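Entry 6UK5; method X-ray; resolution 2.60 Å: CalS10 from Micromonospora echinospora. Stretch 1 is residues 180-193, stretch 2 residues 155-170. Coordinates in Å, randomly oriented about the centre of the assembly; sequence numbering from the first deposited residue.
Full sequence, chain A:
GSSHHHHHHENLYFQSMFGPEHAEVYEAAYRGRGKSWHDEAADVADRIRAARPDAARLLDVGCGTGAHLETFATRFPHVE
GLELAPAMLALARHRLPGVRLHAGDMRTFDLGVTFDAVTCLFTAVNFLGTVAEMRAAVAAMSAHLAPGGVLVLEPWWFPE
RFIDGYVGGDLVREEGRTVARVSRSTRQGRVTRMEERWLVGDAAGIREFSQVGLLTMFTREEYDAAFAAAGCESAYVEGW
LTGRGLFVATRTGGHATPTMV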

ATOM      1  N   ALA A 180      -1.572  -3.736  -0.901  1.00 67.32           N
ATOM      2  CA  ALA A 180      -2.021  -2.369  -0.696  1.00 63.27           C
ATOM      3  C   ALA A 180      -3.512  -2.270  -0.986  1.00 60.39           C
ATOM      4  O   ALA A 180      -4.038  -2.965  -1.861  1.00 58.30           O
ATOM      5  CB  ALA A 180      -1.257  -1.390  -1.592  1.00 64.87           C
ATOM      6  N   ARG A 181      -4.193  -1.407  -0.239  1.00 57.98           N
ATOM      7  CA  ARG A 181      -5.619  -1.202  -0.438  1.00 53.78           C
ATOM      8  C   ARG A 181      -5.960   0.258  -0.202  1.00 52.02           C
ATOM      9  O   ARG A 181      -5.529   0.845   0.796  1.00 52.35           O
ATOM     10  CB  ARG A 181      -6.465  -2.068   0.497  1.00 55.02           C
ATOM     11  CG  ARG A 181      -7.920  -2.144   0.054  1.00 54.83           C
ATOM     12  CD  ARG A 181      -8.835  -2.550   1.185  1.00 55.71           C
ATOM     13  NE  ARG A 181      -8.935  -1.493   2.185  1.00 63.14           N
ATOM     14  CZ  ARG A 181      -9.597  -1.603   3.331  1.00 72.46           C
ATOM     15  NH1 ARG A 181     -10.209  -2.740   3.639  1.00 68.86           N
ATOM     16  NH2 ARG A 181      -9.635  -0.579   4.174  1.00 71.48           N
ATOM     17  N   VAL A 182      -6.729   0.836  -1.119  1.00 49.85           N
ATOM     18  CA  VAL A 182      -7.329   2.150  -0.941  1.00 48.60           C
ATOM     19  C   VAL A 182      -8.833   1.959  -1.052  1.00 49.18           C
ATOM     20  O   VAL A 182      -9.315   1.358  -2.019  1.00 49.58           O
ATOM     21  CB  VAL A 182      -6.834   3.161  -1.991  1.00 52.93           C
ATOM     22  CG1 VAL A 182      -7.539   4.504  -1.809  1.00 54.15           C
ATOM     23  CG2 VAL A 182      -5.327   3.312  -1.924  1.00 54.70           C
ATOM     24  N   SER A 183      -9.570   2.459  -0.068  1.00 49.07           N
ATOM     25  CA  SER A 183     -11.014   2.301  -0.043  1.00 48.46           C
ATOM     26  C   SER A 183     -11.680   3.666   0.019  1.00 46.38           C
ATOM     27  O   SER A 183     -11.082   4.660   0.437  1.00 45.98           O
ATOM     28  CB  SER A 183     -11.467   1.447   1.147  1.00 51.12           C
ATOM     29  OG  SER A 183     -11.224   2.106   2.375  1.00 51.35           O
ATOM     30  N   ARG A 184     -12.934   3.697  -0.409  1.00 50.51           N
ATOM     31  CA  ARG A 184     -13.730   4.915  -0.348  1.00 49.69           C
ATOM     32  C   ARG A 184     -15.189   4.528  -0.195  1.00 47.23           C
ATOM     33  O   ARG A 184     -15.726   3.775  -1.012  1.00 48.87           O
ATOM     34  CB  ARG A 184     -13.511   5.750  -1.603  1.00 51.59           C
ATOM     35  CG  ARG A 184     -14.142   7.112  -1.574  1.00 54.02           C
ATOM     36  CD  ARG A 184     -13.868   7.797  -2.885  1.00 55.18           C
ATOM     37  NE  ARG A 184     -14.551   9.079  -2.984  1.00 55.12           N
ATOM     38  CZ  ARG A 184     -15.775   9.201  -3.494  1.00 58.42           C
ATOM     39  NH1 ARG A 184     -16.431   8.117  -3.897  1.00 60.63           N
ATOM     40  NH2 ARG A 184     -16.358  10.387  -3.579  1.00 60.29           N
ATOM     41  N   SER A 185     -15.820   5.048   0.853  1.00 53.52           N
ATOM     42  CA  SER A 185     -17.221   4.795   1.153  1.00 51.19           C
ATOM     43  C   SER A 185     -17.953   6.122   1.267  1.00 55.36           C
ATOM     44  O   SER A 185     -17.454   7.059   1.900  1.00 42.87           O
ATOM     45  CB  SER A 185     -17.393   3.991   2.443  1.00 49.88           C
ATOM     46  OG  SER A 185     -16.456   2.933   2.517  1.00 48.15           O
ATOM     47  N   THR A 186     -19.122   6.201   0.649  1.00 56.35           N
ATOM     48  CA  THR A 186     -19.977   7.370   0.751  1.00 54.67           C
ATOM     49  C   THR A 186     -21.338   6.920   1.257  1.00 40.53           C
ATOM     50  O   THR A 186     -21.756   5.781   1.037  1.00 78.54           O
ATOM     51  CB  THR A 186     -20.122   8.090  -0.596  1.00 60.97           C
ATOM     52  OG1 THR A 186     -20.709   7.206  -1.560  1.00 61.39           O
ATOM     53  CG2 THR A 186     -18.765   8.558  -1.095  1.00 59.38           C
ATOM     54  N   ARG A 187     -22.023   7.826   1.940  1.00 62.68           N
ATOM     55  CA  ARG A 187     -23.288   7.528   2.589  1.00 61.44           C
ATOM     56  C   ARG A 187     -24.387   8.392   1.992  1.00 63.57           C
ATOM     57  O   ARG A 187     -24.178   9.579   1.721  1.00 56.89           O
ATOM     58  CB  ARG A 187     -23.152   7.780   4.094  1.00 62.97           C
ATOM     59  CG  ARG A 187     -24.421   7.667   4.906  1.00 66.58           C
ATOM     60  CD  ARG A 187     -24.140   8.087   6.343  1.00 67.02           C
ATOM     61  NE  ARG A 187     -25.346   8.516   7.042  1.00 63.61           N
ATOM     62  CZ  ARG A 187     -25.365   8.964   8.292  1.00 57.75           C
ATOM     63  NH1 ARG A 187     -24.243   9.045   8.992  1.00 58.96           N
ATOM     64  NH2 ARG A 187     -26.511   9.334   8.844  1.00 60.20           N
ATOM     65  N   GLN A 188     -25.556   7.790   1.785  1.00 54.21           N
ATOM     66  CA  GLN A 188     -26.735   8.546   1.375  1.00 54.95           C
ATOM     67  C   GLN A 188     -27.965   7.747   1.792  1.00 56.27           C
ATOM     68  O   GLN A 188     -28.208   6.667   1.247  1.00 48.91           O
ATOM     69  CB  GLN A 188     -26.716   8.812  -0.126  1.00 54.01           C
ATOM     70  CG  GLN A 188     -27.918   9.604  -0.630  1.00 56.61           C
ATOM     71  CD  GLN A 188     -28.108   9.542  -2.140  1.00 55.88           C
ATOM     72  OE1 GLN A 188     -29.119  10.015  -2.658  1.00 52.84           O
ATOM     73  NE2 GLN A 188     -27.144   8.964  -2.849  1.00 50.96           N
ATOM     74  N   GLY A 189     -28.716   8.254   2.758  1.00 45.96           N
ATOM     75  CA  GLY A 189     -29.828   7.485   3.294  1.00 46.35           C
ATOM     76  C   GLY A 189     -29.313   6.387   4.190  1.00 47.23           C
ATOM     77  O   GLY A 189     -28.457   6.621   5.045  1.00 48.30           O
ATOM     78  N   ARG A 190     -29.826   5.179   3.994  1.00 46.36           N
ATOM     79  CA  ARG A 190     -29.330   3.995   4.683  1.00 47.63           C
ATOM     80  C   ARG A 190     -28.271   3.242   3.892  1.00 43.07           C
ATOM     81  O   ARG A 190     -27.791   2.205   4.360  1.00 44.57           O
ATOM     82  CB  ARG A 190     -30.497   3.053   5.030  1.00 48.47           C
ATOM     83  CG  ARG A 190     -31.503   2.861   3.905  1.00 54.31           C
ATOM     84  CD  ARG A 190     -32.614   1.861   4.229  1.00 61.26           C
ATOM     85  NE  ARG A 190     -33.237   2.098   5.529  1.00 66.93           N
ATOM     86  CZ  ARG A 190     -34.491   1.774   5.838  1.00 74.72           C
ATOM     87  NH1 ARG A 190     -35.299   1.246   4.924  1.00 82.75           N
ATOM     88  NH2 ARG A 190     -34.952   2.006   7.059  1.00 73.29           N
ATOM     89  N   VAL A 191     -27.899   3.731   2.713  1.00 46.17           N
ATOM     90  CA  VAL A 191     -27.022   3.005   1.806  1.00 44.13           C
ATOM     91  C   VAL A 191     -25.610   3.559   1.902  1.00 47.35           C
ATOM     92  O   VAL A 191     -25.409   4.780   1.951  1.00 53.88           O
ATOM     93  CB  VAL A 191     -27.538   3.096   0.356  1.00 41.35           C
ATOM     94  CG1 VAL A 191     -26.654   2.267  -0.580  1.00 44.13           C
ATOM     95  CG2 VAL A 191     -29.000   2.705   0.283  1.00 40.69           C
ATOM     96  N   THR A 192     -24.629   2.663   1.948  1.00 40.49           N
ATOM     97  CA  THR A 192     -23.217   3.024   1.909  1.00 43.81           C
ATOM     98  C   THR A 192     -22.609   2.372   0.674  1.00 40.47           C
ATOM     99  O   THR A 192     -22.766   1.163   0.468  1.00 42.85           O
ATOM    100  CB  THR A 192     -22.475   2.583   3.174  1.00 45.01           C
ATOM    101  OG1 THR A 192     -23.317   2.766   4.318  1.00 41.73           O
ATOM    102  CG2 THR A 192     -21.213   3.413   3.351  1.00 45.61           C
ATOM    103  N   ARG A 193     -21.913   3.157  -0.142  1.00 39.67           N
ATOM    104  CA  ARG A 193     -21.312   2.661  -1.376  1.00 45.00           C
ATOM    105  C   ARG A 193     -19.832   2.420  -1.109  1.00 44.42           C
ATOM    106  O   ARG A 193     -19.047   3.367  -1.016  1.00 49.32           O
ATOM    107  CB  ARG A 193     -21.505   3.630  -2.538  1.00 46.25           C
ATOM    108  CG  ARG A 193     -20.933   3.085  -3.843  1.00 45.74           C
ATOM    109  CD  ARG A 193     -21.194   3.984  -5.039  1.00 50.33           C
ATOM    110  NE  ARG A 193     -20.303   3.624  -6.141  1.00 45.99           N
ATOM    111  CZ  ARG A 193     -19.026   3.998  -6.202  1.00 49.74           C
ATOM    112  NH1 ARG A 193     -18.506   4.742  -5.233  1.00 58.61           N
ATOM    113  NH2 ARG A 193     -18.266   3.631  -7.225  1.00 47.71           N
TER
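Stretch 2, residues 155-170: PWWFPERFIDGYVGGD

Stretch 2 meets stretch 1 in two ways: first as an irregular loop that lays aromatic rings against the hairpin, near its turn and on the strands beside it, then as a strand, 165-170, that runs antiparallel to strand 180-188 at 168°. The loop begins contact at Trp156, chi1 t, whose NE1 stands 3.5 Å from Thr192 OG1; a water accepts from both atoms, weakly from the indole, and donates to Arg190 O, tying the ring to the turn. Trp157 stays out of reach.

Phe158, chi1 m, points toward the hairpin and serves as a platform. The extended Arg187 side chain lies over its face, with the guanidinium flat at 4° and Arg187 CZ 3.4 Å from Phe158 CD2, while Thr192 OG1 meets the ring edge, 3.4 Å from Phe158 CE1. Pro159, Glu160 and Arg161 carry the chain past without contact. At Phe162, CA-to-CB goes sideways, yet with chi1 t, the ring end comes nearer: CE1 is 3.2 Å from Ser185 O and CE2 3.3 Å from Thr192 CG2. Phe162 O accepts from Arg187 NH1 at 3.0 Å, so one arginine both stacks on a ring and holds the loop backbone. CA-to-CB points away at both Ile163 and Asp164, though the Asp164 side chain bends back at its end, and Asp164 O accepts from Arg187 N at 2.9 Å.

From Gly165 the backbone is extended, and the pairing alternates. Gly165 faces Thr186 without hydrogen bonds; Tyr166 pairs with Ser185 through Tyr166 N to Ser185 O (2.8 Å) and the return Ser185 N to Tyr166 O (2.9 Å). Val167 shares a face with Arg184, Val167 CG2 to Arg184 CG 3.9 Å. Gly168 pairs with Ser183, and a CB there would clash with Ser183 OG, at 2.8 Å. Gly169 lies opposite Val182. Asp170 is the last pair within these stretches, Asp170 N to Arg181 O 2.7 Å and Arg181 N to Asp170 O 2.7 Å, and adds a salt bridge, Asp170 OD2 to Arg181 NH2 2.6 Å.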

ATOM      1  N   PRO A 155     -25.352  -5.946  13.671  1.00 51.65           N
ATOM      2  CA  PRO A 155     -25.889  -5.055  12.641  1.00 51.17           C
ATOM      3  C   PRO A 155     -24.906  -3.962  12.249  1.00 48.77           C
ATOM      4  O   PRO A 155     -23.983  -3.612  12.987  1.00 50.44           O
ATOM      5  CB  PRO A 155     -27.121  -4.453  13.329  1.00 47.42           C
ATOM      6  CG  PRO A 155     -26.689  -4.332  14.750  1.00 49.27           C
ATOM      7  CD  PRO A 155     -25.792  -5.534  15.019  1.00 50.55           C
ATOM      8  N   TRP A 156     -25.126  -3.425  11.054  1.00 48.35           N
ATOM      9  CA  TRP A 156     -24.424  -2.226  10.622  1.00 51.60           C
ATOM     10  C   TRP A 156     -25.087  -0.976  11.184  1.00 51.77           C
ATOM     11  O   TRP A 156     -26.314  -0.837  11.148  1.00 52.13           O
ATOM     12  CB  TRP A 156     -24.397  -2.166   9.092  1.00 50.47           C
ATOM     13  CG  TRP A 156     -23.835  -0.895   8.519  1.00 48.61           C
ATOM     14  CD1 TRP A 156     -24.485  -0.019   7.697  1.00 49.01           C
ATOM     15  CD2 TRP A 156     -22.521  -0.354   8.720  1.00 54.03           C
ATOM     16  NE1 TRP A 156     -23.660   1.030   7.373  1.00 48.46           N
ATOM     17  CE2 TRP A 156     -22.449   0.849   7.988  1.00 50.98           C
ATOM     18  CE3 TRP A 156     -21.400  -0.768   9.446  1.00 53.12           C
ATOM     19  CZ2 TRP A 156     -21.301   1.642   7.961  1.00 50.71           C
ATOM     20  CZ3 TRP A 156     -20.260   0.022   9.418  1.00 52.62           C
ATOM     21  CH2 TRP A 156     -20.221   1.213   8.682  1.00 50.59           C
ATOM     22  N   TRP A 157     -24.262  -0.070  11.701  1.00 56.97           N
ATOM     23  CA  TRP A 157     -24.683   1.258  12.110  1.00 53.47           C
ATOM     24  C   TRP A 157     -23.676   2.220  11.493  1.00 53.03           C
ATOM     25  O   TRP A 157     -22.573   1.819  11.113  1.00 52.70           O
ATOM     26  CB  TRP A 157     -24.726   1.469  13.631  1.00 61.28           C
ATOM     27  CG  TRP A 157     -25.600   0.533  14.428  1.00 63.08           C
ATOM     28  CD1 TRP A 157     -25.201  -0.283  15.449  1.00 62.49           C
ATOM     29  CD2 TRP A 157     -27.006   0.295  14.254  1.00 64.84           C
ATOM     30  NE1 TRP A 157     -26.274  -0.988  15.941  1.00 61.65           N
ATOM     31  CE2 TRP A 157     -27.391  -0.659  15.218  1.00 63.79           C
ATOM     32  CE3 TRP A 157     -27.975   0.799  13.381  1.00 65.75           C
ATOM     33  CZ2 TRP A 157     -28.703  -1.119  15.333  1.00 62.50           C
ATOM     34  CZ3 TRP A 157     -29.277   0.341  13.497  1.00 61.22           C
ATOM     35  CH2 TRP A 157     -29.629  -0.608  14.464  1.00 61.52           C
ATOM     36  N   PHE A 158     -24.035   3.484  11.397  1.00 51.62           N
ATOM     37  CA  PHE A 158     -23.049   4.422  10.881  1.00 48.22           C
ATOM     38  C   PHE A 158     -22.086   4.831  11.990  1.00 44.53           C
ATOM     39  O   PHE A 158     -22.532   5.257  13.059  1.00 46.77           O
ATOM     40  CB  PHE A 158     -23.727   5.668  10.314  1.00 50.88           C
ATOM     41  CG  PHE A 158     -24.556   5.413   9.090  1.00 54.60           C
ATOM     42  CD1 PHE A 158     -23.972   4.904   7.943  1.00 55.48           C
ATOM     43  CD2 PHE A 158     -25.909   5.709   9.073  1.00 56.38           C
ATOM     44  CE1 PHE A 158     -24.724   4.679   6.807  1.00 54.26           C
ATOM     45  CE2 PHE A 158     -26.667   5.486   7.938  1.00 54.05           C
ATOM     46  CZ  PHE A 158     -26.073   4.971   6.804  1.00 53.58           C
ATOM     47  N   PRO A 159     -20.774   4.703  11.785  1.00 47.42           N
ATOM     48  CA  PRO A 159     -19.824   5.292  12.734  1.00 45.70           C
ATOM     49  C   PRO A 159     -20.209   6.731  13.041  1.00 50.10           C
ATOM     50  O   PRO A 159     -20.815   7.423  12.219  1.00 50.66           O
ATOM     51  CB  PRO A 159     -18.485   5.194  11.998  1.00 47.15           C
ATOM     52  CG  PRO A 159     -18.627   3.952  11.181  1.00 44.59           C
ATOM     53  CD  PRO A 159     -20.092   3.847  10.795  1.00 47.95           C
ATOM     54  N   GLU A 160     -19.837   7.192  14.235  1.00 54.57           N
ATOM     55  CA  GLU A 160     -20.215   8.543  14.626  1.00 58.72           C
ATOM     56  C   GLU A 160     -19.643   9.575  13.664  1.00 58.73           C
ATOM     57  O   GLU A 160     -20.282  10.601  13.398  1.00 59.74           O
ATOM     58  CB  GLU A 160     -19.738   8.839  16.046  1.00 58.22           C
ATOM     59  CG  GLU A 160     -20.350  10.102  16.631  1.00 53.74           C
ATOM     60  CD  GLU A 160     -19.716  10.515  17.947  1.00 57.38           C
ATOM     61  OE1 GLU A 160     -19.972  11.663  18.375  1.00 53.08           O
ATOM     62  OE2 GLU A 160     -18.981   9.696  18.550  1.00 54.26           O
ATOM     63  N   ARG A 161     -18.445   9.324  13.135  1.00 58.57           N
ATOM     64  CA  ARG A 161     -17.772  10.283  12.272  1.00 58.30           C
ATOM     65  C   ARG A 161     -18.155  10.144  10.807  1.00 58.64           C
ATOM     66  O   ARG A 161     -18.008  11.111  10.051  1.00 56.77           O
ATOM     67  CB  ARG A 161     -16.251  10.125  12.389  1.00 52.71           C
ATOM     68  CG  ARG A 161     -15.538  11.286  13.065  1.00 54.68           C
ATOM     69  CD  ARG A 161     -14.028  11.122  12.989  1.00 52.11           C
ATOM     70  NE  ARG A 161     -13.388  12.239  12.300  1.00 57.84           N
ATOM     71  CZ  ARG A 161     -12.076  12.348  12.104  1.00 54.90           C
ATOM     72  NH1 ARG A 161     -11.252  11.404  12.540  1.00 53.18           N
ATOM     73  NH2 ARG A 161     -11.587  13.400  11.464  1.00 66.24           N
ATOM     74  N   PHE A 162     -18.630   8.974  10.382  1.00 56.89           N
ATOM     75  CA  PHE A 162     -18.907   8.747   8.965  1.00 60.28           C
ATOM     76  C   PHE A 162     -20.239   9.422   8.667  1.00 58.66           C
ATOM     77  O   PHE A 162     -21.305   8.808   8.707  1.00 58.46           O
ATOM     78  CB  PHE A 162     -18.923   7.256   8.657  1.00 59.73           C
ATOM     79  CG  PHE A 162     -19.209   6.932   7.221  1.00 62.30           C
ATOM     80  CD1 PHE A 162     -18.468   7.515   6.205  1.00 60.64           C
ATOM     81  CD2 PHE A 162     -20.191   6.018   6.887  1.00 62.75           C
ATOM     82  CE1 PHE A 162     -18.721   7.209   4.881  1.00 59.22           C
ATOM     83  CE2 PHE A 162     -20.448   5.706   5.566  1.00 59.88           C
ATOM     84  CZ  PHE A 162     -19.712   6.301   4.561  1.00 60.06           C
ATOM     85  N   ILE A 163     -20.161  10.714   8.380  1.00 56.98           N
ATOM     86  CA  ILE A 163     -21.315  11.518   7.992  1.00 59.31           C
ATOM     87  C   ILE A 163     -21.557  11.467   6.492  1.00 58.07           C
ATOM     88  O   ILE A 163     -22.668  11.169   6.043  1.00 57.12           O
ATOM     89  CB  ILE A 163     -21.107  12.951   8.529  1.00 55.00           C
ATOM     90  CG1 ILE A 163     -20.877  12.857  10.047  1.00 58.78           C
ATOM     91  CG2 ILE A 163     -22.293  13.830   8.183  1.00 50.61           C
ATOM     92  CD1 ILE A 163     -20.321  14.085  10.701  1.00 68.69           C
ATOM     93  N   ASP A 164     -20.536  11.786   5.691  1.00 57.21           N
ATOM     94  CA  ASP A 164     -20.662  11.753   4.234  1.00 56.65           C
ATOM     95  C   ASP A 164     -19.722  10.722   3.627  1.00 60.68           C
ATOM     96  O   ASP A 164     -20.174   9.656   3.189  1.00 53.52           O
ATOM     97  CB  ASP A 164     -20.401  13.136   3.638  1.00 55.89           C
ATOM     98  CG  ASP A 164     -20.765  13.208   2.165  1.00 55.02           C
ATOM     99  OD1 ASP A 164     -21.087  12.153   1.574  1.00 60.04           O
ATOM    100  OD2 ASP A 164     -20.753  14.321   1.603  1.00 56.27           O
ATOM    101  N   GLY A 165     -18.421  11.008   3.587  1.00 53.86           N
ATOM    102  CA  GLY A 165     -17.477  10.165   2.901  1.00 53.18           C
ATOM    103  C   GLY A 165     -16.304   9.785   3.786  1.00 51.97           C
ATOM    104  O   GLY A 165     -15.983  10.452   4.768  1.00 55.14           O
ATOM    105  N   TYR A 166     -15.663   8.682   3.397  1.00 52.88           N
ATOM    106  CA  TYR A 166     -14.511   8.130   4.095  1.00 53.02           C
ATOM    107  C   TYR A 166     -13.540   7.517   3.100  1.00 52.16           C
ATOM    108  O   TYR A 166     -13.956   6.787   2.197  1.00 49.92           O
ATOM    109  CB  TYR A 166     -14.930   7.054   5.105  1.00 53.65           C
ATOM    110  CG  TYR A 166     -13.761   6.264   5.672  1.00 54.33           C
ATOM    111  CD1 TYR A 166     -12.919   6.802   6.638  1.00 53.24           C
ATOM    112  CD2 TYR A 166     -13.497   4.973   5.224  1.00 52.82           C
ATOM    113  CE1 TYR A 166     -11.850   6.073   7.143  1.00 52.95           C
ATOM    114  CE2 TYR A 166     -12.438   4.240   5.721  1.00 53.33           C
ATOM    115  CZ  TYR A 166     -11.617   4.790   6.680  1.00 53.00           C
ATOM    116  OH  TYR A 166     -10.564   4.049   7.166  1.00 50.00           O
ATOM    117  N   VAL A 167     -12.256   7.815   3.273  1.00 51.67           N
ATOM    118  CA  VAL A 167     -11.187   7.250   2.460  1.00 50.40           C
ATOM    119  C   VAL A 167     -10.250   6.514   3.396  1.00 50.77           C
ATOM    120  O   VAL A 167      -9.656   7.119   4.300  1.00 52.69           O
ATOM    121  CB  VAL A 167     -10.431   8.314   1.651  1.00 48.91           C
ATOM    122  CG1 VAL A 167      -9.107   7.754   1.138  1.00 48.97           C
ATOM    123  CG2 VAL A 167     -11.278   8.767   0.477  1.00 46.69           C
ATOM    124  N   GLY A 168     -10.104   5.210   3.193  1.00 48.08           N
ATOM    125  CA  GLY A 168      -9.200   4.408   3.980  1.00 49.17           C
ATOM    126  C   GLY A 168      -8.018   3.954   3.134  1.00 49.68           C
ATOM    127  O   GLY A 168      -8.051   4.018   1.915  1.00 47.10           O
ATOM    128  N   GLY A 169      -6.972   3.480   3.811  1.00 50.85           N
ATOM    129  CA  GLY A 169      -5.793   3.012   3.106  1.00 53.74           C
ATOM    130  C   GLY A 169      -5.069   2.014   3.975  1.00 57.03           C
ATOM    131  O   GLY A 169      -4.975   2.195   5.193  1.00 56.60           O
ATOM    132  N   ASP A 170      -4.566   0.948   3.364  1.00 58.55           N
ATOM    133  CA  ASP A 170      -3.887  -0.100   4.103  1.00 62.95           C
ATOM    134  C   ASP A 170      -2.742  -0.645   3.273  1.00 66.51           C
ATOM    135  O   ASP A 170      -2.869  -0.819   2.057  1.00 63.98           O
ATOM    136  CB  ASP A 170      -4.856  -1.243   4.446  1.00 59.93           C
ATOM    137  CG  ASP A 170      -6.018  -0.788   5.298  1.00 58.64           C
ATOM    138  OD1 ASP A 170      -5.855  -0.719   6.535  1.00 62.72           O
ATOM    139  OD2 ASP A 170      -7.089  -0.488   4.727  1.00 59.31           O
TER
HETATM  140  O   HOH W   1     -25.394   1.718   4.936  1.00 41.07           O